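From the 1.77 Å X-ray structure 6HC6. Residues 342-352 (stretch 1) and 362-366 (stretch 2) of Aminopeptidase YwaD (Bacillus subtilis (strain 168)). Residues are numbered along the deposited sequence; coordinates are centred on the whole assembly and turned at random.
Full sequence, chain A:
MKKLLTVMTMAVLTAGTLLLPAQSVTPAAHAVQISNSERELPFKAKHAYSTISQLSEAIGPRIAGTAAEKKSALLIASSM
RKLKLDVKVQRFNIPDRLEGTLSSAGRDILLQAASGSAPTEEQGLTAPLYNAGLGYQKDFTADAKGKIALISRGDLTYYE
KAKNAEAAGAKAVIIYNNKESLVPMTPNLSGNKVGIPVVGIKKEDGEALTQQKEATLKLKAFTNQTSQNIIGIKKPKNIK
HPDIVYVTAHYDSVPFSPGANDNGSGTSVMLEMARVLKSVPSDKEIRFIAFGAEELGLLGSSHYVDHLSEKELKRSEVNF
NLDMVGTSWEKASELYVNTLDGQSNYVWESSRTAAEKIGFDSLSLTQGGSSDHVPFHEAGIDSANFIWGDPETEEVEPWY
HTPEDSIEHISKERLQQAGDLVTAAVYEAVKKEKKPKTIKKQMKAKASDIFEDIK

Stretch 1 342-352: GQSNYVWESSR
Stretch 2 (362-366) SLSLT

The first turns of a helix pack nearly antiparallel against a strand, mainly through apolar side chains with some backbone atoms also in touch, with Trp-348 packed against Leu-363 and Leu-365 and no hydrogen bond joining the two stretches. The axes of helix 346-352 and strand 363-366 run at 167° and approach to 9.9 Å. In this register the loop residue Gly-342 lies nearest Thr-366 (CA to CA 5.0 Å) and Arg-352 nearest Leu-363 (CA to CA 7.6 Å); together the stretches bury 384 Å². Gly-342 (phi/psi 74/4) has a positive phi that favours glycine, and its CA lies 3.9 Å from Thr-366 O. Gln-343 and Ser-344 continue extended (-95/158, -62/154) to Asn-345 (-157/-172), the N-cap. With chi1 p, Asn-345 OD1 accepts from Trp-348 N at 3.3 Å and, weakly, from Val-347 N at 2.9 Å. Regular helical turns follow, from Glu-349 N to Asn-345 O (2.9 Å) through Arg-352 N to Trp-348 O (2.7 Å). Ser-351 (chi1 m) turns its hydroxyl back on the helix, OG donating to Val-347 O at 2.8 Å, while its CB meets Leu-363 CD2 at 3.8 Å.

The strand is extended (Leu-363 -101/129, Ser-364 -130/135, Leu-365 -85/138, Thr-366 -155/172), and its alternation sends Leu-363 and Leu-365 toward the helix and Ser-364 and Thr-366 away. Trp-348 (chi1 t, chi2 -115°) points toward the strand. Leu-365 CB sits 3.6 Å from the centroid of the Trp-348 six-membered ring, 3° off its normal, a CH-pi contact over one face; Trp-348 CH2 also reaches Leu-365 N at 3.5 Å. Both leucines are t,p. Leu-363 CD2 lies 3.6 Å from Trp-348 CZ3 and 3.5 Å from Ser-351 O, bridging one helical turn. Leu-365 CD2 instead covers the loop before the helix, 3.8 Å from Gly-342 O and 3.7 Å from Ser-344 N.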

# COMPACT_ATOMS: atom_id res chain seq x y z
N GLY A 342 -17.37 4.50 6.21
CA GLY A 342 -18.45 4.12 5.32
C GLY A 342 -19.49 5.19 5.10
O GLY A 342 -20.49 4.93 4.42
N GLN A 343 -19.30 6.37 5.66
CA GLN A 343 -20.27 7.44 5.56
C GLN A 343 -19.92 8.38 4.41
O GLN A 343 -18.77 8.47 3.97
CB GLN A 343 -20.32 8.24 6.87
CG GLN A 343 -20.54 7.40 8.10
CD GLN A 343 -21.61 6.34 7.89
OE1 GLN A 343 -22.74 6.65 7.52
NE2 GLN A 343 -21.25 5.08 8.12
N SER A 344 -20.94 9.10 3.95
CA SER A 344 -20.72 10.10 2.92
C SER A 344 -19.79 11.19 3.46
O SER A 344 -19.68 11.40 4.67
CB SER A 344 -22.07 10.70 2.49
OG SER A 344 -21.90 11.76 1.58
N ASN A 345 -19.10 11.86 2.55
CA ASN A 345 -18.36 13.07 2.87
C ASN A 345 -18.18 13.86 1.58
O ASN A 345 -18.76 13.52 0.55
CB ASN A 345 -17.03 12.75 3.59
CG ASN A 345 -16.09 11.91 2.74
OD1 ASN A 345 -16.13 11.97 1.52
ND2 ASN A 345 -15.22 11.14 3.41
N TYR A 346 -17.38 14.93 1.64
CA TYR A 346 -17.24 15.79 0.47
C TYR A 346 -16.71 15.03 -0.75
O TYR A 346 -17.09 15.36 -1.88
CB TYR A 346 -16.32 16.97 0.80
CG TYR A 346 -17.02 18.08 1.56
CD1 TYR A 346 -18.41 18.18 1.55
CD2 TYR A 346 -16.30 19.02 2.27
CE1 TYR A 346 -19.06 19.22 2.23
CE2 TYR A 346 -16.94 20.06 2.95
CZ TYR A 346 -18.32 20.14 2.93
OH TYR A 346 -18.97 21.16 3.60
N VAL A 347 -15.85 14.02 -0.55
CA VAL A 347 -15.34 13.23 -1.68
C VAL A 347 -16.48 12.47 -2.35
O VAL A 347 -16.61 12.46 -3.58
CB VAL A 347 -14.25 12.25 -1.22
CG1 VAL A 347 -13.64 11.56 -2.42
CG2 VAL A 347 -13.20 12.93 -0.41
N TRP A 348 -17.31 11.81 -1.55
CA TRP A 348 -18.45 11.09 -2.12
C TRP A 348 -19.40 12.05 -2.84
O TRP A 348 -19.85 11.77 -3.95
CB TRP A 348 -19.18 10.31 -1.04
CG TRP A 348 -20.41 9.66 -1.56
CD1 TRP A 348 -21.69 9.93 -1.19
CD2 TRP A 348 -20.48 8.65 -2.57
NE1 TRP A 348 -22.56 9.15 -1.91
CE2 TRP A 348 -21.84 8.35 -2.76
CE3 TRP A 348 -19.52 7.97 -3.34
CZ2 TRP A 348 -22.28 7.40 -3.69
CZ3 TRP A 348 -19.96 7.02 -4.25
CH2 TRP A 348 -21.32 6.74 -4.41
N GLU A 349 -19.71 13.19 -2.21
CA GLU A 349 -20.62 14.15 -2.84
C GLU A 349 -20.13 14.54 -4.22
O GLU A 349 -20.89 14.50 -5.20
CB GLU A 349 -20.77 15.39 -1.96
CG GLU A 349 -21.48 15.14 -0.64
CD GLU A 349 -21.63 16.40 0.19
OE1 GLU A 349 -21.71 17.50 -0.40
OE2 GLU A 349 -21.66 16.30 1.44
N SER A 350 -18.85 14.90 -4.34
CA SER A 350 -18.31 15.31 -5.63
C SER A 350 -18.29 14.15 -6.62
O SER A 350 -18.52 14.35 -7.82
CB SER A 350 -16.92 15.90 -5.46
OG SER A 350 -17.01 17.19 -4.88
N SER A 351 -18.01 12.94 -6.13
CA SER A 351 -17.98 11.77 -7.00
C SER A 351 -19.38 11.40 -7.47
O SER A 351 -19.58 11.09 -8.65
CB SER A 351 -17.33 10.59 -6.28
OG SER A 351 -16.02 10.93 -5.87
N ARG A 352 -20.36 11.42 -6.55
CA ARG A 352 -21.74 11.19 -6.95
C ARG A 352 -22.15 12.16 -8.05
O ARG A 352 -22.72 11.77 -9.07
CB ARG A 352 -22.68 11.32 -5.74
CG ARG A 352 -24.08 11.80 -6.10
CD ARG A 352 -24.98 12.21 -4.87
NE ARG A 352 -24.66 13.44 -4.15
CZ ARG A 352 -24.59 13.57 -2.81
NH1 ARG A 352 -24.75 12.49 -2.05
NH2 ARG A 352 -24.35 14.77 -2.28
N SER A 362 -21.91 2.65 -12.02
CA SER A 362 -21.26 1.62 -11.22
C SER A 362 -20.32 2.20 -10.17
O SER A 362 -19.24 1.66 -9.90
CB SER A 362 -20.51 0.62 -12.12
OG SER A 362 -21.35 0.11 -13.15
N LEU A 363 -20.74 3.31 -9.56
CA LEU A 363 -20.03 3.92 -8.44
C LEU A 363 -20.74 3.54 -7.15
O LEU A 363 -21.96 3.69 -7.03
CB LEU A 363 -20.00 5.45 -8.60
CG LEU A 363 -19.01 6.21 -7.72
CD1 LEU A 363 -17.60 5.96 -8.20
CD2 LEU A 363 -19.31 7.71 -7.73
N SER A 364 -19.98 3.04 -6.18
CA SER A 364 -20.54 2.64 -4.90
C SER A 364 -19.73 3.24 -3.76
O SER A 364 -18.50 3.24 -3.79
CB SER A 364 -20.58 1.10 -4.76
OG SER A 364 -21.52 0.54 -5.65
N LEU A 365 -20.44 3.77 -2.77
CA LEU A 365 -19.82 4.17 -1.52
C LEU A 365 -19.73 2.96 -0.60
O LEU A 365 -20.68 2.19 -0.49
CB LEU A 365 -20.63 5.29 -0.85
CG LEU A 365 -20.20 5.74 0.55
CD1 LEU A 365 -18.87 6.46 0.48
CD2 LEU A 365 -21.26 6.64 1.17
N THR A 366 -18.60 2.81 0.08
CA THR A 366 -18.46 1.70 1.00
C THR A 366 -17.43 2.06 2.06
O THR A 366 -16.77 3.10 1.99
CB THR A 366 -18.08 0.43 0.24
OG1 THR A 366 -18.23 -0.70 1.10
CG2 THR A 366 -16.63 0.54 -0.27